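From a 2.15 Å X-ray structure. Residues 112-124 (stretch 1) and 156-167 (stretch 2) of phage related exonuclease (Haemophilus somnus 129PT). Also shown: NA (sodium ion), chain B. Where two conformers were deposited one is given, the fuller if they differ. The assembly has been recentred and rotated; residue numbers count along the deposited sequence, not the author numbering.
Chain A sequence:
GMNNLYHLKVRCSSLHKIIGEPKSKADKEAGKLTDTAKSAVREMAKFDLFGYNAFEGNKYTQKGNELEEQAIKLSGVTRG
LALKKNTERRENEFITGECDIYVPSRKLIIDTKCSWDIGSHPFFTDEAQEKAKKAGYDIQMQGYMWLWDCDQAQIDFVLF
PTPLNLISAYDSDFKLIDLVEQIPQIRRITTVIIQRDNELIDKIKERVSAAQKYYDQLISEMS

Stretch 1, residues 112-124: TKCSWDIGSHPFF
Stretch 2 156-167: DFVLFPTPLNLI

The contact is built on two neighbouring parallel β-strands, 112-114 and 156-158, whose axes approach to 4.7 Å with their N-to-C directions 22° apart. The register is simple: Thr112 lies beside Asp156, Lys113 beside Phe157 and Cys114 beside Val158, with CA-CA distances of 4.8, 4.7 and 5.0 Å. Both strands hold extended phi/psi values: -98/133 at Thr112, -122/112 at Lys113 and -89/98 at Cys114; -95/100 at Asp156, -77/122 at Phe157 and -131/131 at Val158. Ser115 and Leu159 still run side by side (CA-CA 5.2 Å); the gap opens to 6.9 Å between the CA atoms of Trp116 and Thr162. Residues 118-120 adopt helical torsions, and 164-166 form a 3-10 turn.

Backbone hydrogen bonds fix this register. Lys113 sits at the centre of the ladder, using both its polar backbone atoms: its N donates to Asp156 O (2.8 Å, 170°), and its O accepts from Val158 N (2.8 Å, 172°). Ser115 N then donates to Val158 O at 2.9 Å, though the 141° angle is more bent. CA-H...O contacts fill in between, such as Cys114 CA to Val158 O at 3.3 Å. Water 1 links the two chains further along, donating to Ser115 O (2.8 Å) and Val158 O (2.7 Å) and accepting from Phe160 N (3.0 Å).

Side chains alternate between the two faces of the sheet. On the face of Thr112, Cys114, Asp156 and Val158, Cys114 (m) brings SG to 3.9 Å from CG2 of Val158 (m), and the same SG lies at the edge of the Phe160 ring (chi1 m, chi2 -73°), 4.4 Å from CD2. On the other face, Lys113 (mmtt) offers its CB to CD1 of Phe157 at 3.8 Å, while the end of its chain leads away.

Two CH-pi contacts follow. On the Lys113/Phe157 face, Pro122, C-gamma endo, sets CG 3.7 Å from the centroid of the Phe157 ring (chi1 -69°, chi2 -80°), 23° off the normal. His121 (chi1 t, chi2 73°) receives Leu159 CB over its face, 3.7 Å from the centroid and 13° off the normal. Its ring is steadied by a 2.7 Å hydrogen bond between ND1 and Ser115 OG (chi1 m), in which either atom could donate.

Leu159, chi1 t and chi2 p, gives up more area to the opposing stretch than any other residue, 116 Å² of the 784 Å² buried in total. Its CD2 meets Ile118 CG1 (chi1 m, chi2 t) at 3.7 Å and Phe123 CZ (chi1 m, chi2 -88°) at 3.8 Å, buried apolar groups in van der Waals contact away from solvent; its CD1 rests 3.7 Å from Ser115 O. The turn that carries Ile118 is braced by Asp117: its O accepts from His121 N (2.9 Å), its OD1 from Ser120 N (3.0 Å), and its N donates to Ser120 OG (3.2 Å).

Trp116 starts away from stretch 2, but chi1 t and chi2 -109° bring its ring back: CH2 reaches 3.5 Å from CG2 of Thr162 (m) and 3.5 Å from O of Leu166 (chi1 m, chi2 t), the latter at the ring edge.

Finally, sodium binds Thr112 O at 2.4 Å.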

ATOM      1  N   THR A 112      13.556  19.893  14.426  1.00 15.60           N
ATOM      2  CA  THR A 112      13.287  20.365  13.095  1.00 14.98           C
ATOM      3  C   THR A 112      12.961  19.171  12.169  1.00 15.73           C
ATOM      4  O   THR A 112      13.676  18.164  12.168  1.00 16.42           O
ATOM      5  CB  THR A 112      14.503  21.108  12.526  1.00 14.75           C
ATOM      6  OG1 THR A 112      15.638  20.233  12.523  1.00 15.29           O
ATOM      7  CG2 THR A 112      14.815  22.375  13.317  1.00 13.00           C
ATOM      8  N   LYS A 113      11.890  19.286  11.394  1.00 15.28           N
ATOM      9  CA  LYS A 113      11.518  18.292  10.408  1.00 15.20           C
ATOM     10  C   LYS A 113      11.475  19.001   9.046  1.00 14.80           C
ATOM     11  O   LYS A 113      10.607  19.840   8.809  1.00 12.74           O
ATOM     12  CB  LYS A 113      10.136  17.718  10.740  1.00 15.63           C
ATOM     13  CG  LYS A 113      10.006  17.216  12.211  1.00 16.76           C
ATOM     14  CD  LYS A 113      10.823  15.972  12.451  1.00 15.31           C
ATOM     15  CE  LYS A 113      10.538  15.424  13.841  1.00 16.73           C
ATOM     16  NZ  LYS A 113      11.457  14.334  14.202  1.00 13.65           N
ATOM     17  N   CYS A 114      12.420  18.643   8.168  1.00 14.55           N
ATOM     18  CA  CYS A 114      12.574  19.287   6.859  1.00 14.62           C
ATOM     19  C   CYS A 114      11.723  18.577   5.842  1.00 13.15           C
ATOM     20  O   CYS A 114      12.125  17.571   5.312  1.00 12.71           O
ATOM     21  CB  CYS A 114      14.051  19.241   6.417  1.00 14.80           C
ATOM     22  SG  CYS A 114      15.065  20.361   7.391  1.00 18.24           S
ATOM     23  N   SER A 115      10.544  19.111   5.562  1.00 12.88           N
ATOM     24  CA  SER A 115       9.632  18.502   4.596  1.00 12.02           C
ATOM     25  C   SER A 115      10.244  18.377   3.189  1.00 12.11           C
ATOM     26  O   SER A 115      11.026  19.242   2.753  1.00 12.48           O
ATOM     27  CB  SER A 115       8.353  19.318   4.512  1.00 12.40           C
ATOM     28  OG  SER A 115       7.825  19.568   5.810  1.00 12.08           O
ATOM     29  N   TRP A 116       9.890  17.310   2.492  1.00 10.67           N
ATOM     30  CA  TRP A 116      10.345  17.131   1.122  1.00 11.33           C
ATOM     31  C   TRP A 116       9.775  18.166   0.134  1.00 11.60           C
ATOM     32  O   TRP A 116      10.528  18.825  -0.615  1.00 11.25           O
ATOM     33  CB  TRP A 116      10.016  15.714   0.634  1.00 10.73           C
ATOM     34  CG  TRP A 116      10.443  15.461  -0.755  1.00 10.67           C
ATOM     35  CD1 TRP A 116       9.630  15.321  -1.844  1.00  9.56           C
ATOM     36  CD2 TRP A 116      11.795  15.352  -1.241  1.00 10.42           C
ATOM     37  NE1 TRP A 116      10.389  15.126  -2.971  1.00 12.54           N
ATOM     38  CE2 TRP A 116      11.718  15.139  -2.635  1.00 11.53           C
ATOM     39  CE3 TRP A 116      13.057  15.397  -0.630  1.00 12.41           C
ATOM     40  CZ2 TRP A 116      12.864  14.961  -3.442  1.00 13.47           C
ATOM     41  CZ3 TRP A 116      14.218  15.221  -1.429  1.00 11.37           C
ATOM     42  CH2 TRP A 116      14.107  15.021  -2.820  1.00 13.18           C
ATOM     43  N   ASP A 117       8.455  18.305   0.125  1.00 11.18           N
ATOM     44  CA  ASP A 117       7.800  19.173  -0.828  1.00 11.52           C
ATOM     45  C   ASP A 117       6.519  19.777  -0.263  1.00 10.82           C
ATOM     46  O   ASP A 117       6.128  19.477   0.866  1.00  9.93           O
ATOM     47  CB  ASP A 117       7.621  18.453  -2.216  1.00 12.44           C
ATOM     48  CG  ASP A 117       6.564  17.396  -2.241  1.00 15.06           C
ATOM     49  OD1 ASP A 117       5.818  17.206  -1.236  1.00 18.03           O
ATOM     50  OD2 ASP A 117       6.445  16.772  -3.340  1.00 16.57           O
ATOM     51  N   ILE A 118       5.917  20.668  -1.039  1.00 10.34           N
ATOM     52  CA  ILE A 118       4.703  21.386  -0.637  1.00 10.00           C
ATOM     53  C   ILE A 118       3.611  20.383  -0.260  1.00 10.05           C
ATOM     54  O   ILE A 118       2.913  20.561   0.719  1.00 10.12           O
ATOM     55  CB  ILE A 118       4.223  22.363  -1.763  1.00 10.24           C
ATOM     56  CG1 ILE A 118       5.238  23.516  -1.924  1.00  8.25           C
ATOM     57  CG2 ILE A 118       2.775  22.879  -1.501  1.00  8.14           C
ATOM     58  CD1 ILE A 118       5.170  24.262  -3.273  1.00  5.95           C
ATOM     59  N   GLY A 119       3.501  19.316  -1.028  1.00 10.49           N
ATOM     60  CA  GLY A 119       2.519  18.290  -0.745  1.00 11.19           C
ATOM     61  C   GLY A 119       2.640  17.614   0.606  1.00 11.50           C
ATOM     62  O   GLY A 119       1.616  17.365   1.263  1.00 11.37           O
ATOM     63  N   SER A 120       3.867  17.318   1.016  1.00 11.51           N
ATOM     64  CA  SER A 120       4.108  16.555   2.232  1.00 12.37           C
ATOM     65  C   SER A 120       4.256  17.506   3.436  1.00 11.63           C
ATOM     66  O   SER A 120       4.077  17.108   4.582  1.00 12.16           O
ATOM     67  CB  SER A 120       5.397  15.666   2.074  1.00 12.92           C
ATOM     68  OG  SER A 120       6.617  16.471   2.009  1.00 13.79           O
ATOM     69  N   HIS A 121       4.573  18.762   3.172  1.00 11.40           N
ATOM     70  CA  HIS A 121       4.754  19.746   4.238  1.00 11.68           C
ATOM     71  C   HIS A 121       3.407  20.146   4.869  1.00 11.91           C
ATOM     72  O   HIS A 121       2.494  20.525   4.147  1.00 12.23           O
ATOM     73  CB  HIS A 121       5.428  21.004   3.699  1.00 11.20           C
ATOM     74  CG  HIS A 121       5.630  22.048   4.736  1.00 11.13           C
ATOM     75  ND1 HIS A 121       6.579  21.930   5.720  1.00 10.70           N
ATOM     76  CD2 HIS A 121       4.980  23.211   4.975  1.00 10.17           C
ATOM     77  CE1 HIS A 121       6.530  22.993   6.502  1.00  8.10           C
ATOM     78  NE2 HIS A 121       5.551  23.772   6.091  1.00  9.08           N
ATOM     79  N   PRO A 122       3.298  20.087   6.197  1.00 12.03           N
ATOM     80  CA  PRO A 122       2.056  20.466   6.868  1.00 12.88           C
ATOM     81  C   PRO A 122       1.941  21.978   7.157  1.00 13.14           C
ATOM     82  O   PRO A 122       2.310  22.465   8.236  1.00 13.17           O
ATOM     83  CB  PRO A 122       2.096  19.667   8.158  1.00 13.42           C
ATOM     84  CG  PRO A 122       3.562  19.485   8.453  1.00 13.59           C
ATOM     85  CD  PRO A 122       4.281  19.508   7.135  1.00 13.02           C
ATOM     86  N   PHE A 123       1.461  22.701   6.155  1.00 12.36           N
ATOM     87  CA  PHE A 123       1.193  24.088   6.277  1.00 12.02           C
ATOM     88  C   PHE A 123       0.119  24.350   7.315  1.00 12.47           C
ATOM     89  O   PHE A 123       0.184  25.369   7.998  1.00 14.23           O
ATOM     90  CB  PHE A 123       0.701  24.675   4.945  1.00 11.66           C
ATOM     91  CG  PHE A 123       1.785  24.830   3.904  1.00 10.84           C
ATOM     92  CD1 PHE A 123       2.537  25.992   3.843  1.00 10.40           C
ATOM     93  CD2 PHE A 123       2.019  23.835   2.971  1.00  9.99           C
ATOM     94  CE1 PHE A 123       3.533  26.157   2.887  1.00 10.21           C
ATOM     95  CE2 PHE A 123       3.008  23.991   2.029  1.00 12.18           C
ATOM     96  CZ  PHE A 123       3.770  25.175   1.995  1.00 11.24           C
ATOM     97  N   PHE A 124      -0.893  23.475   7.401  1.00 11.16           N
ATOM     98  CA  PHE A 124      -2.115  23.791   8.145  1.00  9.88           C
ATOM     99  C   PHE A 124      -2.010  23.231   9.535  1.00  9.38           C
ATOM    100  O   PHE A 124      -1.432  22.198   9.707  1.00  8.13           O
ATOM    101  CB  PHE A 124      -3.313  23.279   7.361  1.00  8.91           C
ATOM    102  CG  PHE A 124      -3.345  23.824   5.958  1.00  9.42           C
ATOM    103  CD1 PHE A 124      -3.497  25.185   5.747  1.00  7.26           C
ATOM    104  CD2 PHE A 124      -3.167  23.000   4.858  1.00  7.52           C
ATOM    105  CE1 PHE A 124      -3.485  25.704   4.455  1.00  7.92           C
ATOM    106  CE2 PHE A 124      -3.166  23.505   3.584  1.00  7.77           C
ATOM    107  CZ  PHE A 124      -3.307  24.871   3.380  1.00  8.03           C
ATOM    108  N   ASP A 156       9.224  21.821  14.859  1.00 14.69           N
ATOM    109  CA  ASP A 156       9.228  22.805  13.765  1.00 14.12           C
ATOM    110  C   ASP A 156       9.272  22.069  12.413  1.00 14.54           C
ATOM    111  O   ASP A 156      10.333  21.598  11.983  1.00 15.15           O
ATOM    112  CB  ASP A 156      10.477  23.687  13.878  1.00 14.67           C
ATOM    113  CG  ASP A 156      10.359  24.790  14.943  1.00 14.56           C
ATOM    114  OD1 ASP A 156       9.286  24.984  15.580  1.00 11.87           O
ATOM    115  OD2 ASP A 156      11.366  25.500  15.105  1.00 14.80           O
ATOM    116  N   PHE A 157       8.120  21.941  11.764  1.00 14.51           N
ATOM    117  CA  PHE A 157       8.036  21.470  10.390  1.00 13.52           C
ATOM    118  C   PHE A 157       8.447  22.658   9.521  1.00 13.43           C
ATOM    119  O   PHE A 157       7.821  23.710   9.600  1.00 11.99           O
ATOM    120  CB  PHE A 157       6.611  21.072  10.045  1.00 13.45           C
ATOM    121  CG  PHE A 157       6.151  19.852  10.750  1.00 13.45           C
ATOM    122  CD1 PHE A 157       6.513  18.604  10.290  1.00 14.56           C
ATOM    123  CD2 PHE A 157       5.347  19.935  11.859  1.00 13.80           C
ATOM    124  CE1 PHE A 157       6.088  17.467  10.940  1.00 14.61           C
ATOM    125  CE2 PHE A 157       4.915  18.792  12.505  1.00 13.95           C
ATOM    126  CZ  PHE A 157       5.293  17.572  12.060  1.00 14.62           C
ATOM    127  N   VAL A 158       9.490  22.455   8.698  1.00 13.02           N
ATOM    128  CA  VAL A 158      10.076  23.505   7.881  0.50 12.36           C
ATOM    129  C   VAL A 158      10.254  23.050   6.432  1.00 12.70           C
ATOM    130  O   VAL A 158      10.764  21.941   6.164  1.00 13.31           O
ATOM    131  CB  VAL A 158      11.412  23.978   8.470  0.50 12.45           C
ATOM    132  CG1 VAL A 158      11.169  24.723   9.773  0.50 11.14           C
ATOM    133  CG2 VAL A 158      12.348  22.812   8.693  0.50 11.78           C
ATOM    134  N   LEU A 159       9.802  23.885   5.496  1.00 12.62           N
ATOM    135  CA  LEU A 159       9.914  23.625   4.055  1.00 12.05           C
ATOM    136  C   LEU A 159      10.924  24.572   3.449  1.00 12.23           C
ATOM    137  O   LEU A 159      10.699  25.802   3.406  1.00 11.05           O
ATOM    138  CB  LEU A 159       8.558  23.824   3.340  1.00 11.77           C
ATOM    139  CG  LEU A 159       8.604  23.558   1.835  1.00 12.15           C
ATOM    140  CD1 LEU A 159       9.036  22.103   1.524  1.00  8.53           C
ATOM    141  CD2 LEU A 159       7.253  23.921   1.120  1.00  9.91           C
ATOM    142  N   PHE A 160      12.040  24.006   2.994  1.00 11.99           N
ATOM    143  CA  PHE A 160      13.004  24.727   2.211  1.00 12.51           C
ATOM    144  C   PHE A 160      12.981  24.118   0.820  1.00 12.01           C
ATOM    145  O   PHE A 160      12.550  22.973   0.651  1.00 11.68           O
ATOM    146  CB  PHE A 160      14.429  24.517   2.779  1.00 13.06           C
ATOM    147  CG  PHE A 160      14.632  25.056   4.175  1.00 14.35           C
ATOM    148  CD1 PHE A 160      14.713  26.419   4.399  1.00 15.25           C
ATOM    149  CD2 PHE A 160      14.779  24.201   5.252  1.00 17.61           C
ATOM    150  CE1 PHE A 160      14.901  26.928   5.665  1.00 15.55           C
ATOM    151  CE2 PHE A 160      14.989  24.727   6.555  1.00 18.01           C
ATOM    152  CZ  PHE A 160      15.045  26.092   6.745  1.00 15.59           C
ATOM    153  N   PRO A 161      13.521  24.828  -0.158  1.00 11.71           N
ATOM    154  CA  PRO A 161      13.726  24.204  -1.468  1.00 12.44           C
ATOM    155  C   PRO A 161      14.610  22.987  -1.375  1.00 13.60           C
ATOM    156  O   PRO A 161      15.526  22.960  -0.547  1.00 14.44           O
ATOM    157  CB  PRO A 161      14.448  25.285  -2.281  1.00 11.73           C
ATOM    158  CG  PRO A 161      14.353  26.500  -1.525  1.00 12.31           C
ATOM    159  CD  PRO A 161      14.044  26.197  -0.108  1.00 11.58           C
ATOM    160  N   THR A 162      14.354  21.984  -2.216  1.00 14.49           N
ATOM    161  CA  THR A 162      15.144  20.778  -2.215  1.00 14.96           C
ATOM    162  C   THR A 162      16.487  21.076  -2.876  1.00 15.75           C
ATOM    163  O   THR A 162      16.512  21.624  -3.951  1.00 15.91           O
ATOM    164  CB  THR A 162      14.386  19.634  -2.943  1.00 15.58           C
ATOM    165  OG1 THR A 162      13.186  19.345  -2.215  1.00 14.13           O
ATOM    166  CG2 THR A 162      15.219  18.348  -3.031  1.00 14.52           C
ATOM    167  N   PRO A 163      17.609  20.738  -2.217  1.00 16.51           N
ATOM    168  CA  PRO A 163      18.939  20.938  -2.827  1.00 17.30           C
ATOM    169  C   PRO A 163      19.046  20.188  -4.148  1.00 18.11           C
ATOM    170  O   PRO A 163      18.581  19.054  -4.241  1.00 17.75           O
ATOM    171  CB  PRO A 163      19.904  20.315  -1.811  1.00 17.85           C
ATOM    172  CG  PRO A 163      19.151  20.149  -0.553  1.00 16.97           C
ATOM    173  CD  PRO A 163      17.694  20.208  -0.847  1.00 16.79           C
ATOM    174  N   LEU A 164      19.641  20.817  -5.148  1.00 19.43           N
ATOM    175  CA  LEU A 164      19.731  20.251  -6.499  1.00 20.80           C
ATOM    176  C   LEU A 164      20.258  18.834  -6.554  1.00 22.04           C
ATOM    177  O   LEU A 164      19.746  18.017  -7.293  1.00 22.38           O
ATOM    178  CB  LEU A 164      20.587  21.124  -7.398  1.00 20.62           C
ATOM    179  CG  LEU A 164      19.850  22.269  -8.086  1.00 21.53           C
ATOM    180  CD1 LEU A 164      20.843  23.316  -8.667  1.00 19.25           C
ATOM    181  CD2 LEU A 164      18.906  21.717  -9.190  1.00 21.83           C
ATOM    182  N   ASN A 165      21.243  18.528  -5.725  1.00 23.39           N
ATOM    183  CA  ASN A 165      21.860  17.231  -5.770  1.00 24.50           C
ATOM    184  C   ASN A 165      20.896  16.091  -5.352  1.00 23.82           C
ATOM    185  O   ASN A 165      21.220  14.937  -5.514  1.00 23.46           O
ATOM    186  CB  ASN A 165      23.156  17.227  -4.923  1.00 25.27           C
ATOM    187  CG  ASN A 165      22.885  17.043  -3.442  1.00 29.38           C
ATOM    188  OD1 ASN A 165      22.956  15.929  -2.942  1.00 37.09           O
ATOM    189  ND2 ASN A 165      22.538  18.122  -2.739  1.00 32.88           N
ATOM    190  N   LEU A 166      19.724  16.419  -4.810  1.00 23.10           N
ATOM    191  CA  LEU A 166      18.793  15.410  -4.379  1.00 22.33           C
ATOM    192  C   LEU A 166      17.601  15.271  -5.316  1.00 22.83           C
ATOM    193  O   LEU A 166      16.725  14.476  -5.051  1.00 23.69           O
ATOM    194  CB  LEU A 166      18.319  15.733  -2.972  1.00 21.80           C
ATOM    195  CG  LEU A 166      19.405  15.728  -1.903  1.00 21.45           C
ATOM    196  CD1 LEU A 166      18.810  16.049  -0.540  1.00 19.21           C
ATOM    197  CD2 LEU A 166      20.129  14.347  -1.892  1.00 19.64           C
ATOM    198  N   ILE A 167      17.550  16.041  -6.396  1.00 23.12           N
ATOM    199  CA  ILE A 167      16.416  15.988  -7.305  1.00 23.83           C
ATOM    200  C   ILE A 167      16.740  14.969  -8.396  1.00 25.08           C
ATOM    201  O   ILE A 167      17.559  15.226  -9.261  1.00 25.35           O
ATOM    202  CB  ILE A 167      16.144  17.355  -7.927  1.00 23.37           C
ATOM    203  CG1 ILE A 167      15.683  18.337  -6.825  1.00 23.63           C
ATOM    204  CG2 ILE A 167      15.081  17.254  -9.039  1.00 21.92           C
ATOM    205  CD1 ILE A 167      15.229  19.682  -7.350  1.00 19.41           C
TER
HETATM  206 NA    NA B 223      14.846  16.481  13.429  1.00 34.38          NA
HETATM  207  O   HOH W   1      12.364  21.290   4.106  1.00  7.32           O
HETATM  208  O   HOH W   2      14.980  14.368  14.994  1.00 34.61           O
HETATM  209  O   HOH W   3      17.236  17.024  12.427  1.00 34.50           O
HETATM  210  O   HOH W   4      14.217  14.893  11.855  1.00 22.96           O